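Local coordinates for SusD/RagB family nutrient-binding outer membrane lipoprotein (Bacteroides vulgatus, PDB 4F7A) that probably binds glycans, such as mucin O-glycans, at the cell surface as a SusD-like outer membrane lipoprotein, at residues A[265-274]-A[383-391]; A[292-300]-A[310-318]. All blocks are in the same frame, centred on the assembly; numbering follows the deposited sequence.

Contact 1. Residues A[265-274]-A[383-391]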
# COMPACT_ATOMS: atom_id res chain seq x y z
N ALA A 265 -7.23 13.22 -9.81
CA ALA A 265 -8.62 13.70 -9.84
C ALA A 265 -9.55 13.14 -8.74
O ALA A 265 -10.39 13.88 -8.21
CB ALA A 265 -9.26 13.44 -11.24
N THR A 266 -9.41 11.88 -8.38
CA THR A 266 -10.30 11.30 -7.37
C THR A 266 -10.03 11.87 -6.00
O THR A 266 -10.96 12.20 -5.31
CB THR A 266 -10.27 9.73 -7.31
OG1 THR A 266 -10.50 9.17 -8.62
CG2 THR A 266 -11.38 9.23 -6.39
N ILE A 267 -8.76 12.01 -5.62
CA ILE A 267 -8.44 12.57 -4.31
C ILE A 267 -8.80 14.07 -4.26
O ILE A 267 -9.26 14.54 -3.22
CB ILE A 267 -7.00 12.21 -3.86
CG1 ILE A 267 -6.85 12.44 -2.34
CG2 ILE A 267 -5.91 12.99 -4.64
CD1 ILE A 267 -5.62 11.71 -1.71
N ALA A 268 -8.73 14.79 -5.39
CA ALA A 268 -9.23 16.18 -5.43
C ALA A 268 -10.76 16.22 -5.24
O ALA A 268 -11.26 17.02 -4.47
CB ALA A 268 -8.86 16.87 -6.73
N SER A 269 -11.48 15.32 -5.89
CA SER A 269 -12.93 15.21 -5.71
C SER A 269 -13.32 14.98 -4.25
O SER A 269 -14.19 15.67 -3.72
CB SER A 269 -13.50 14.09 -6.58
OG SER A 269 -14.85 13.87 -6.25
N VAL A 270 -12.67 14.00 -3.62
CA VAL A 270 -12.96 13.63 -2.26
C VAL A 270 -12.57 14.73 -1.26
O VAL A 270 -13.38 15.15 -0.45
CB VAL A 270 -12.29 12.26 -1.89
CG1 VAL A 270 -12.38 11.99 -0.42
CG2 VAL A 270 -12.92 11.13 -2.72
N LEU A 271 -11.34 15.19 -1.31
CA LEU A 271 -10.88 16.12 -0.31
C LEU A 271 -11.55 17.49 -0.45
O LEU A 271 -11.86 18.13 0.56
CB LEU A 271 -9.35 16.20 -0.34
CG LEU A 271 -8.57 14.93 0.04
CD1 LEU A 271 -7.03 15.19 -0.03
CD2 LEU A 271 -8.93 14.41 1.41
N ASN A 272 -11.81 17.94 -1.68
CA ASN A 272 -12.55 19.19 -1.87
C ASN A 272 -13.99 19.06 -1.36
O ASN A 272 -14.48 19.92 -0.64
CB ASN A 272 -12.61 19.63 -3.34
CG ASN A 272 -11.33 20.30 -3.80
OD1 ASN A 272 -10.83 21.20 -3.14
ND2 ASN A 272 -10.84 19.91 -4.99
N GLY A 273 -14.68 18.01 -1.77
CA GLY A 273 -16.10 17.88 -1.39
C GLY A 273 -16.32 17.68 0.11
O GLY A 273 -17.29 18.18 0.67
N TYR A 274 -15.41 16.97 0.75
CA TYR A 274 -15.45 16.77 2.20
C TYR A 274 -14.93 17.98 2.99
O TYR A 274 -14.95 17.97 4.22
CB TYR A 274 -14.65 15.53 2.57
CG TYR A 274 -15.24 14.18 2.22
CD1 TYR A 274 -16.56 14.04 1.78
CD2 TYR A 274 -14.49 13.02 2.36
CE1 TYR A 274 -17.08 12.79 1.48
CE2 TYR A 274 -15.00 11.78 2.06
CZ TYR A 274 -16.32 11.67 1.64
OH TYR A 274 -16.86 10.45 1.38
N LYS A 383 -21.83 16.73 6.09
CA LYS A 383 -22.66 16.20 5.01
C LYS A 383 -22.04 16.51 3.63
O LYS A 383 -22.72 16.45 2.61
CB LYS A 383 -24.07 16.80 5.12
N GLY A 384 -20.75 16.82 3.59
CA GLY A 384 -20.07 17.11 2.33
C GLY A 384 -20.06 15.91 1.39
O GLY A 384 -19.98 14.76 1.83
N LYS A 385 -20.19 16.19 0.09
CA LYS A 385 -20.14 15.19 -0.95
C LYS A 385 -19.01 15.50 -1.92
O LYS A 385 -18.79 16.67 -2.30
CB LYS A 385 -21.47 15.13 -1.71
CG LYS A 385 -22.64 14.59 -0.84
CD LYS A 385 -23.90 14.39 -1.67
CE LYS A 385 -25.04 13.77 -0.87
NZ LYS A 385 -24.84 12.31 -0.69
N PRO A 386 -18.27 14.47 -2.33
CA PRO A 386 -17.19 14.72 -3.29
C PRO A 386 -17.65 15.50 -4.54
O PRO A 386 -18.77 15.33 -5.01
CB PRO A 386 -16.73 13.33 -3.65
CG PRO A 386 -17.00 12.56 -2.37
CD PRO A 386 -18.30 13.06 -1.91
N THR A 387 -16.76 16.33 -5.06
CA THR A 387 -17.06 17.23 -6.14
C THR A 387 -16.73 16.63 -7.51
O THR A 387 -15.94 15.69 -7.62
CB THR A 387 -16.32 18.58 -5.95
OG1 THR A 387 -14.93 18.32 -5.72
CG2 THR A 387 -16.90 19.35 -4.75
N ASP A 388 -17.37 17.17 -8.53
CA ASP A 388 -17.19 16.74 -9.90
C ASP A 388 -15.81 17.14 -10.40
O ASP A 388 -15.19 18.10 -9.90
CB ASP A 388 -18.25 17.38 -10.79
CG ASP A 388 -19.65 16.95 -10.43
OD1 ASP A 388 -19.85 15.83 -9.87
OD2 ASP A 388 -20.58 17.72 -10.74
N TYR A 389 -15.32 16.39 -11.37
CA TYR A 389 -14.09 16.75 -12.07
C TYR A 389 -14.47 17.60 -13.28
O TYR A 389 -15.34 17.21 -14.08
CB TYR A 389 -13.28 15.53 -12.51
CG TYR A 389 -12.12 15.99 -13.35
CD1 TYR A 389 -11.03 16.62 -12.76
CD2 TYR A 389 -12.19 15.94 -14.73
CE1 TYR A 389 -10.01 17.12 -13.52
CE2 TYR A 389 -11.17 16.45 -15.51
CZ TYR A 389 -10.08 17.03 -14.90
OH TYR A 389 -9.07 17.55 -15.66
N ILE A 390 -13.85 18.78 -13.38
CA ILE A 390 -14.02 19.69 -14.51
C ILE A 390 -12.67 19.84 -15.18
O ILE A 390 -11.67 20.16 -14.52
CB ILE A 390 -14.51 21.07 -14.07
CG1 ILE A 390 -15.77 20.97 -13.21
CG2 ILE A 390 -14.74 21.97 -15.33
CD1 ILE A 390 -16.94 20.36 -13.93
N ASN A 391 -12.61 19.63 -16.49
CA ASN A 391 -11.35 19.67 -17.20
C ASN A 391 -10.96 21.13 -17.59
O ASN A 391 -11.26 21.60 -18.69
CB ASN A 391 -11.38 18.75 -18.42
CG ASN A 391 -10.00 18.45 -18.95
OD1 ASN A 391 -9.23 17.81 -18.28
ND2 ASN A 391 -9.70 18.91 -20.14
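S269 and T387 meet through two hydrogen bonds. T387 N gives its proton to S269 O at 3.0 Å, with an N-H...O angle of 159°. In return S269 OG donates to T387 O at 2.5 Å, a short bond in the carbonyl plane on a lone pair. With chi1 at 171°, OG lies beside the serine's own carbonyl carbon and is turned to T387 O. S269 O is shared: G273 N, a turn on, and T387 N reach it from opposite faces of its plane. Without the hydroxyl, as with an alanine here, T387 O would probably lose its donor, leaving only the T387 N bond of the pair. G273 has no side chain, and its CA comes 3.1 Å from K385 O; a CB there would clash with K385 and P386. P386 CD packs 3.6 Å from Y274 CE1, and P386 CG lies 4.3 Å from V270 CG2. G384 O sits at the Y274 ring edge, 3.5 Å from Y274 CD1, buried with no hydrogen-bond partner in the model. At the other end A265 CB meets Y389 CD1 at 3.9 Å. Further out, Y274 OH bonds to T406 O, and helix 416-431 packs on V270 and Y274. In this helical SusD-like fold the loop thus follows the helix from A265, its first residue, to Y274 just past its end, held by backbone polar groups, one hydroxyl and apolar contacts of P386 and Y389.

Contact 2. Residues A[292-300]-A[310-318]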
# COMPACT_ATOMS: atom_id res chain seq x y z
N THR A 292 -6.06 29.60 -8.84
CA THR A 292 -4.87 29.50 -8.01
C THR A 292 -5.19 29.29 -6.55
O THR A 292 -4.29 29.13 -5.75
CB THR A 292 -3.95 30.75 -8.16
OG1 THR A 292 -4.69 31.92 -7.79
CG2 THR A 292 -3.44 30.92 -9.59
N GLU A 293 -6.46 29.30 -6.18
CA GLU A 293 -6.86 28.92 -4.84
C GLU A 293 -7.61 27.57 -4.82
O GLU A 293 -8.11 27.16 -3.78
CB GLU A 293 -7.75 30.01 -4.24
CG GLU A 293 -7.11 31.40 -4.20
CD GLU A 293 -8.05 32.42 -3.58
OE1 GLU A 293 -8.42 32.22 -2.40
OE2 GLU A 293 -8.43 33.39 -4.27
N GLU A 294 -7.68 26.89 -5.95
CA GLU A 294 -8.39 25.62 -6.03
C GLU A 294 -7.41 24.44 -6.03
O GLU A 294 -6.23 24.57 -6.41
CB GLU A 294 -9.26 25.58 -7.29
CG GLU A 294 -10.39 26.60 -7.27
CD GLU A 294 -10.83 27.00 -8.67
OE1 GLU A 294 -10.92 26.12 -9.54
OE2 GLU A 294 -11.03 28.21 -8.92
N TYR A 295 -7.92 23.30 -5.60
CA TYR A 295 -7.16 22.05 -5.69
C TYR A 295 -7.68 21.29 -6.89
O TYR A 295 -8.85 20.88 -6.92
CB TYR A 295 -7.31 21.23 -4.42
CG TYR A 295 -6.62 21.90 -3.25
CD1 TYR A 295 -7.24 22.90 -2.52
CD2 TYR A 295 -5.31 21.55 -2.91
CE1 TYR A 295 -6.57 23.55 -1.46
CE2 TYR A 295 -4.64 22.18 -1.87
CZ TYR A 295 -5.28 23.16 -1.14
OH TYR A 295 -4.60 23.77 -0.12
N LEU A 296 -6.81 21.09 -7.87
CA LEU A 296 -7.19 20.43 -9.12
C LEU A 296 -6.37 19.16 -9.28
O LEU A 296 -5.16 19.20 -9.21
CB LEU A 296 -6.95 21.35 -10.31
CG LEU A 296 -7.69 22.67 -10.36
CD1 LEU A 296 -7.32 23.43 -11.64
CD2 LEU A 296 -9.23 22.47 -10.27
N GLY A 297 -7.06 18.02 -9.45
CA GLY A 297 -6.44 16.74 -9.66
C GLY A 297 -6.43 16.27 -11.11
O GLY A 297 -7.37 16.52 -11.87
N VAL A 298 -5.37 15.58 -11.48
CA VAL A 298 -5.21 15.08 -12.83
C VAL A 298 -6.08 13.86 -13.08
O VAL A 298 -5.99 12.87 -12.35
CB VAL A 298 -3.71 14.75 -13.09
CG1 VAL A 298 -3.49 14.25 -14.52
CG2 VAL A 298 -2.84 16.02 -12.78
N PRO A 299 -6.92 13.90 -14.12
CA PRO A 299 -7.72 12.70 -14.43
C PRO A 299 -6.88 11.62 -15.10
O PRO A 299 -6.11 11.92 -16.01
CB PRO A 299 -8.76 13.23 -15.43
CG PRO A 299 -8.03 14.34 -16.13
CD PRO A 299 -7.13 14.97 -15.10
N GLN A 300 -7.05 10.38 -14.68
CA GLN A 300 -6.31 9.28 -15.31
C GLN A 300 -6.88 8.96 -16.69
O GLN A 300 -8.10 9.02 -16.92
CB GLN A 300 -6.33 8.02 -14.43
CG GLN A 300 -5.20 7.04 -14.77
CD GLN A 300 -5.36 5.68 -14.15
OE1 GLN A 300 -5.47 5.58 -12.92
NE2 GLN A 300 -5.29 4.63 -14.97
N ASN A 310 2.16 19.52 -22.13
CA ASN A 310 1.94 18.85 -20.87
C ASN A 310 0.75 19.53 -20.20
O ASN A 310 0.89 20.44 -19.37
CB ASN A 310 3.20 18.94 -20.02
CG ASN A 310 4.39 18.27 -20.68
OD1 ASN A 310 4.29 17.12 -21.14
ND2 ASN A 310 5.49 18.98 -20.78
N TYR A 311 -0.43 19.06 -20.57
CA TYR A 311 -1.67 19.78 -20.29
C TYR A 311 -1.93 20.04 -18.81
O TYR A 311 -2.55 21.03 -18.47
CB TYR A 311 -2.87 19.03 -20.87
CG TYR A 311 -2.82 18.75 -22.37
CD1 TYR A 311 -2.86 19.78 -23.28
CD2 TYR A 311 -2.76 17.45 -22.86
CE1 TYR A 311 -2.83 19.54 -24.66
CE2 TYR A 311 -2.72 17.21 -24.25
CZ TYR A 311 -2.76 18.26 -25.13
OH TYR A 311 -2.73 18.04 -26.49
N TYR A 312 -1.47 19.16 -17.95
CA TYR A 312 -1.83 19.18 -16.53
C TYR A 312 -0.73 19.75 -15.63
O TYR A 312 -0.78 19.63 -14.44
CB TYR A 312 -2.25 17.77 -16.09
CG TYR A 312 -3.51 17.36 -16.81
CD1 TYR A 312 -4.72 17.95 -16.49
CD2 TYR A 312 -3.47 16.45 -17.86
CE1 TYR A 312 -5.88 17.64 -17.18
CE2 TYR A 312 -4.64 16.12 -18.57
CZ TYR A 312 -5.84 16.72 -18.21
OH TYR A 312 -6.97 16.46 -18.91
N GLN A 313 0.27 20.37 -16.24
CA GLN A 313 1.43 20.86 -15.52
C GLN A 313 1.15 21.96 -14.47
O GLN A 313 1.96 22.18 -13.57
CB GLN A 313 2.43 21.33 -16.59
CG GLN A 313 3.49 22.28 -16.24
CD GLN A 313 4.18 22.69 -17.52
OE1 GLN A 313 3.95 23.78 -18.05
NE2 GLN A 313 4.94 21.77 -18.08
N SER A 314 0.01 22.64 -14.58
CA SER A 314 -0.39 23.65 -13.59
C SER A 314 -1.48 23.20 -12.61
O SER A 314 -2.02 24.01 -11.85
CB SER A 314 -0.79 24.94 -14.31
OG SER A 314 0.34 25.40 -15.03
N TYR A 315 -1.79 21.90 -12.62
CA TYR A 315 -2.67 21.30 -11.60
C TYR A 315 -1.97 21.21 -10.24
O TYR A 315 -0.79 21.58 -10.09
CB TYR A 315 -3.20 19.93 -12.07
CG TYR A 315 -4.45 20.03 -12.93
CD1 TYR A 315 -4.67 21.08 -13.83
CD2 TYR A 315 -5.43 19.05 -12.85
CE1 TYR A 315 -5.83 21.16 -14.61
CE2 TYR A 315 -6.56 19.10 -13.63
CZ TYR A 315 -6.78 20.15 -14.49
OH TYR A 315 -7.94 20.18 -15.24
N SER A 316 -2.70 20.77 -9.22
CA SER A 316 -2.16 20.74 -7.86
C SER A 316 -1.00 19.75 -7.72
O SER A 316 -1.07 18.63 -8.21
CB SER A 316 -3.24 20.40 -6.84
OG SER A 316 -4.15 21.46 -6.68
N PHE A 317 0.04 20.20 -7.03
CA PHE A 317 1.23 19.42 -6.80
C PHE A 317 1.23 18.97 -5.36
O PHE A 317 0.58 19.58 -4.53
CB PHE A 317 2.48 20.29 -7.07
CG PHE A 317 3.72 19.49 -7.36
CD1 PHE A 317 3.83 18.80 -8.54
CD2 PHE A 317 4.77 19.42 -6.45
CE1 PHE A 317 4.97 18.04 -8.83
CE2 PHE A 317 5.92 18.67 -6.74
CZ PHE A 317 6.01 17.98 -7.93
N ILE A 318 1.98 17.91 -5.08
CA ILE A 318 2.21 17.47 -3.72
C ILE A 318 2.80 18.60 -2.89
O ILE A 318 3.51 19.47 -3.39
CB ILE A 318 3.14 16.23 -3.66
CG1 ILE A 318 2.91 15.43 -2.38
CG2 ILE A 318 4.65 16.63 -3.84
CD1 ILE A 318 3.65 14.06 -2.36
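This is a buried loop-to-loop contact in the irregular region between helix 279-282 and strand 329-332. L296 and S316 hold it by two hydrogen bonds. S316 N donates to L296 O at 2.9 Å. L296 N donates to S316 OG, also at 2.9 Å, so a side-chain hydroxyl stands where a strand partner would offer a carbonyl. The L296 side chain crosses that of Y315 at about a right angle. L296 CB lies over one face of the Y315 ring, 3.9 Å from its centroid, a CH-pi contact. Y312 CD1 lies over the opposite face, so the ring is sandwiched. G297 O comes to the ring edge, 3.2 Å from Y315 CE2. Two overlapping type I beta turns, N310 to Q313 and Y312 to Y315, bring the two tyrosines together. The Y312 ring takes V298 CG1 and P299 CD over one face, with CD 4.0 Å from the centroid. V298 CG2 packs 3.8 Å from Y312 CB. Strand 262-263 lies beside the contact, where M263 makes backbone hydrogen bonds to V298 and S316. The phenol ends reach the 383-391 loop: Y312 OH bonds to N391 OD1 and Y315 OH to Y389 OH.

Following the chain from the N terminus, helix 265-273 comes first and leads through helix 279-282 to 292-300. The chain then turns back, and 310-318 closes contact 2 as a short loop with nine residues between its segments. It goes on through strand 329-332 and helices 334-346 and 356-371 before 383-391 returns to helix 265-273. Contact 1 therefore closes the long loop, with 108 residues between its segments, and contact 2 lies wholly within it. The centres are 13 Å apart and the two touch: A265 N probably bonds to V298 O, N391 OD1 probably bonds to Y312 OH, and Y389 packs on P299. Residues 383-391 thus join both helix 265-273 and the tyrosine-bearing loop.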